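Local coordinates for protein ferredoxin--NADP reductase, apicoplast (Plasmodium falciparum, PDB 3JQQ) that passes electrons between ferredoxin and NADP(H) through a bound FAD in the apicoplast, and may serve the last step of isoprenoid precursor synthesis, at residues B[176-181]-B[287-292]. The protein carries 1 engineered substitution. Sequence-based numbering, arbitrary orientation.
Sequences IATGTG and KSIRYK. With A2P (adenosine-2'-5'-diphosphate), chain H; A2P (adenosine-2'-5'-diphosphate), chain J.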
loop_
_atom_site.group_PDB
_atom_site.type_symbol
_atom_site.label_atom_id
_atom_site.label_comp_id
_atom_site.label_asym_id
_atom_site.label_seq_id
_atom_site.Cartn_x
_atom_site.Cartn_y
_atom_site.Cartn_z
ATOM N N ILE B 176 7.169 2.363 -16.642
ATOM C CA ILE B 176 7.027 1.167 -15.816
ATOM C C ILE B 176 5.844 1.335 -14.862
ATOM O O ILE B 176 5.756 2.328 -14.146
ATOM C CB ILE B 176 8.326 0.869 -15.039
ATOM C CG1 ILE B 176 9.464 0.562 -16.018
ATOM C CG2 ILE B 176 8.122 -0.288 -14.077
ATOM C CD1 ILE B 176 10.838 0.540 -15.381
ATOM N N ALA B 177 4.929 0.369 -14.868
ATOM C CA ALA B 177 3.693 0.506 -14.102
ATOM C C ALA B 177 3.213 -0.781 -13.432
ATOM O O ALA B 177 3.545 -1.887 -13.861
ATOM C CB ALA B 177 2.585 1.076 -14.989
ATOM N N THR B 178 2.432 -0.610 -12.369
ATOM C CA THR B 178 1.665 -1.695 -11.774
ATOM C C THR B 178 0.257 -1.192 -11.473
ATOM O O THR B 178 0.078 -0.059 -11.029
ATOM C CB THR B 178 2.298 -2.219 -10.463
ATOM O OG1 THR B 178 2.337 -1.168 -9.488
ATOM C CG2 THR B 178 3.710 -2.732 -10.714
ATOM N N GLY B 179 -0.742 -2.032 -11.724
ATOM C CA GLY B 179 -2.126 -1.682 -11.410
ATOM C C GLY B 179 -2.553 -0.331 -11.953
ATOM O O GLY B 179 -2.422 -0.064 -13.145
ATOM N N THR B 180 -3.075 0.522 -11.076
ATOM C CA THR B 180 -3.558 1.838 -11.487
ATOM C C THR B 180 -2.412 2.778 -11.839
ATOM O O THR B 180 -2.632 3.917 -12.248
ATOM C CB THR B 180 -4.438 2.490 -10.405
ATOM O OG1 THR B 180 -3.702 2.588 -9.178
ATOM C CG2 THR B 180 -5.699 1.667 -10.174
ATOM N N GLY B 181 -1.187 2.288 -11.686
ATOM C CA GLY B 181 -0.004 3.048 -12.056
ATOM C C GLY B 181 0.142 3.280 -13.550
ATOM O O GLY B 181 1.056 3.980 -13.985
ATOM N N LYS B 287 6.361 0.684 -4.416
ATOM C CA LYS B 287 7.661 1.220 -4.019
ATOM C C LYS B 287 8.847 0.309 -4.360
ATOM O O LYS B 287 9.929 0.793 -4.692
ATOM C CB LYS B 287 7.670 1.543 -2.523
ATOM C CG LYS B 287 7.401 0.345 -1.627
ATOM C CD LYS B 287 7.436 0.734 -0.158
ATOM C CE LYS B 287 6.393 1.794 0.158
ATOM N NZ LYS B 287 6.419 2.186 1.594
ATOM N N SER B 288 8.643 -1.002 -4.272
ATOM C CA SER B 288 9.725 -1.960 -4.471
ATOM C C SER B 288 10.337 -1.898 -5.871
ATOM O O SER B 288 11.556 -1.994 -6.012
ATOM C CB SER B 288 9.239 -3.381 -4.177
ATOM O OG SER B 288 8.786 -3.498 -2.839
ATOM N N ILE B 289 9.516 -1.738 -6.905
ATOM C CA ILE B 289 10.064 -1.651 -8.254
ATOM C C ILE B 289 11.387 -0.887 -8.287
ATOM O O ILE B 289 12.350 -1.311 -8.927
ATOM C CB ILE B 289 9.072 -0.954 -9.206
ATOM C CG1 ILE B 289 7.786 -1.766 -9.320
ATOM C CG2 ILE B 289 9.704 -0.733 -10.572
ATOM C CD1 ILE B 289 6.627 -0.988 -9.899
ATOM N N ARG B 290 11.417 0.237 -7.579
ATOM C CA ARG B 290 12.525 1.192 -7.638
ATOM C C ARG B 290 13.935 0.600 -7.595
ATOM O O ARG B 290 14.744 0.842 -8.491
ATOM C CB ARG B 290 12.381 2.232 -6.523
ATOM C CG ARG B 290 13.369 3.383 -6.614
ATOM C CD ARG B 290 13.482 4.119 -5.288
ATOM N NE ARG B 290 14.126 5.421 -5.435
ATOM C CZ ARG B 290 14.657 6.111 -4.430
ATOM N NH1 ARG B 290 14.632 5.622 -3.198
ATOM N NH2 ARG B 290 15.220 7.290 -4.660
ATOM N N TYR B 291 14.234 -0.163 -6.550
ATOM C CA TYR B 291 15.621 -0.535 -6.272
ATOM C C TYR B 291 16.217 -1.543 -7.253
ATOM O O TYR B 291 17.381 -1.425 -7.638
ATOM C CB TYR B 291 15.774 -0.996 -4.819
ATOM C CG TYR B 291 15.472 0.107 -3.829
ATOM C CD1 TYR B 291 14.197 0.258 -3.297
ATOM C CD2 TYR B 291 16.452 1.014 -3.447
ATOM C CE1 TYR B 291 13.911 1.272 -2.399
ATOM C CE2 TYR B 291 16.176 2.032 -2.550
ATOM C CZ TYR B 291 14.904 2.156 -2.029
ATOM O OH TYR B 291 14.621 3.166 -1.135
ATOM N N LYS B 292 15.417 -2.518 -7.669
ATOM C CA LYS B 292 15.876 -3.510 -8.632
ATOM C C LYS B 292 16.219 -2.850 -9.967
ATOM O O LYS B 292 17.253 -3.145 -10.567
ATOM C CB LYS B 292 14.814 -4.596 -8.825
ATOM C CG LYS B 292 15.377 -5.964 -9.175
ATOM C CD LYS B 292 14.427 -7.067 -8.742
ATOM C CE LYS B 292 15.145 -8.399 -8.603
ATOM N NZ LYS B 292 14.275 -9.437 -7.981
HETATM P P1 A2P H . 10.725 -5.017 -0.890
HETATM O O1P A2P H . 10.666 -5.623 -2.268
HETATM O O2P A2P H . 9.822 -3.822 -0.705
HETATM O O3P A2P H . 12.123 -4.819 -0.355
HETATM P P2 A2P H . 7.283 -2.378 3.627
HETATM O O4P A2P H . 6.919 -1.646 2.361
HETATM O O5P A2P H . 8.517 -1.846 4.316
HETATM O O6P A2P H . 6.125 -2.631 4.562
HETATM O "O5'" A2P H . 7.715 -3.847 3.123
HETATM C "C5'" A2P H . 8.054 -4.851 4.078
HETATM C "C4'" A2P H . 8.536 -6.111 3.369
HETATM O "O4'" A2P H . 7.503 -6.627 2.515
HETATM C "C3'" A2P H . 9.738 -5.816 2.478
HETATM O "O3'" A2P H . 10.671 -6.893 2.579
HETATM C "C2'" A2P H . 9.154 -5.799 1.083
HETATM O "O2'" A2P H . 10.099 -6.147 0.074
HETATM C "C1'" A2P H . 8.111 -6.887 1.245
HETATM N N9 A2P H . 7.202 -6.955 0.074
HETATM C C8 A2P H . 7.142 -6.077 -0.949
HETATM N N7 A2P H . 6.220 -6.463 -1.866
HETATM C C5 A2P H . 5.687 -7.617 -1.427
HETATM C C6 A2P H . 4.658 -8.570 -1.906
HETATM N N6 A2P H . 4.000 -8.356 -3.069
HETATM N N1 A2P H . 4.400 -9.660 -1.145
HETATM C C2 A2P H . 5.048 -9.888 0.014
HETATM N N3 A2P H . 5.984 -9.070 0.504
HETATM C C4 A2P H . 6.340 -7.943 -0.156
HETATM P P1 A2P J . 0.052 -9.663 -6.665
HETATM O O1P A2P J . 1.152 -10.558 -6.150
HETATM O O2P A2P J . -0.451 -8.664 -5.650
HETATM O O3P A2P J . -1.033 -10.390 -7.422
HETATM P P2 A2P J . -2.473 -3.943 -7.174
HETATM O O4P A2P J . -2.303 -2.561 -7.759
HETATM O O5P A2P J . -2.255 -4.023 -5.680
HETATM O O6P A2P J . -3.693 -4.676 -7.675
HETATM O "O5'" A2P J . -1.240 -4.777 -7.787
HETATM C "C5'" A2P J . -0.832 -4.562 -9.137
HETATM C "C4'" A2P J . 0.165 -5.639 -9.540
HETATM O "O4'" A2P J . 1.417 -5.415 -8.881
HETATM C "C3'" A2P J . -0.310 -7.023 -9.121
HETATM O "O3'" A2P J . -0.025 -7.939 -10.183
HETATM C "C2'" A2P J . 0.543 -7.373 -7.920
HETATM O "O2'" A2P J . 0.770 -8.775 -7.801
HETATM C "C1'" A2P J . 1.826 -6.660 -8.310
HETATM N N9 A2P J . 2.779 -6.557 -7.175
HETATM C C8 A2P J . 2.543 -6.902 -5.894
HETATM N N7 A2P J . 3.645 -6.700 -5.126
HETATM C C5 A2P J . 4.615 -6.226 -5.932
HETATM C C6 A2P J . 6.028 -5.802 -5.779
HETATM N N6 A2P J . 6.645 -5.845 -4.575
HETATM N N1 A2P J . 6.684 -5.369 -6.880
HETATM C C2 A2P J . 6.088 -5.316 -8.084
HETATM N N3 A2P J . 4.813 -5.684 -8.295
HETATM C C4 A2P J . 4.041 -6.140 -7.280
#
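Ile176 and Thr178, at the C-terminal end of strand 173-178, both point toward Ile289 of helix 289-298, with the CA atoms of Ile176 and Ile289 8.6 Å apart. Beyond the strand the chain turns sharply through Gly179, which has positive phi, and the N-H of Gly181 returns to the carbonyl O of Thr178, 2.7 Å from N to O.

Ile289 carries the whole apolar contact on two branches. With CG1 anti to its carbonyl carbon (chi1 -63°), its CD1 meets CG2 of Thr178 tip to tip at 3.5 Å, a tight carbon pair. Its other branch, CG2, lies 3.9 Å from CG2 of Ile176, where the two isoleucines run past each other in opposite directions. The methyl of Thr178 thus packs on Ile289, with the adenine of a bound adenosine-2'-5'-diphosphate (chain J) also near it, while its OG1 is hydrogen-bonded to the backbone N of the engineered Lys286, tying the strand end to the chain just ahead of segment 287-292.

Thr178 and Ile289 also border this ligand elsewhere: CB of Thr178 is 3.7 Å from the ribose O4', and CG1 of Ile289 is 4.1 Å from C2 of the adenine. The backbone N of Gly179 lies 3.6 Å from C5', the exocyclic carbon next to the 5'-phosphate. Thr178 and Gly179 thus line the nucleotide pocket of this chain, whereas Ser288 also reaches a nucleotide (chain H) that probably belongs to the second subunit; its OG approaches O2P of the 2'-phosphate at 2.4 Å, so short that the detail of this hydrogen bond is doubtful.

Strand 173-178 lies between 211-217 and 280-285 in the parallel sheet, and Ile283 of the latter touches both isoleucines. Helix 259-265 packs on the same side chains: Ile263 on Ile176, and Val259 with Gln260, an NADP(+)-binding residue, on Ile289.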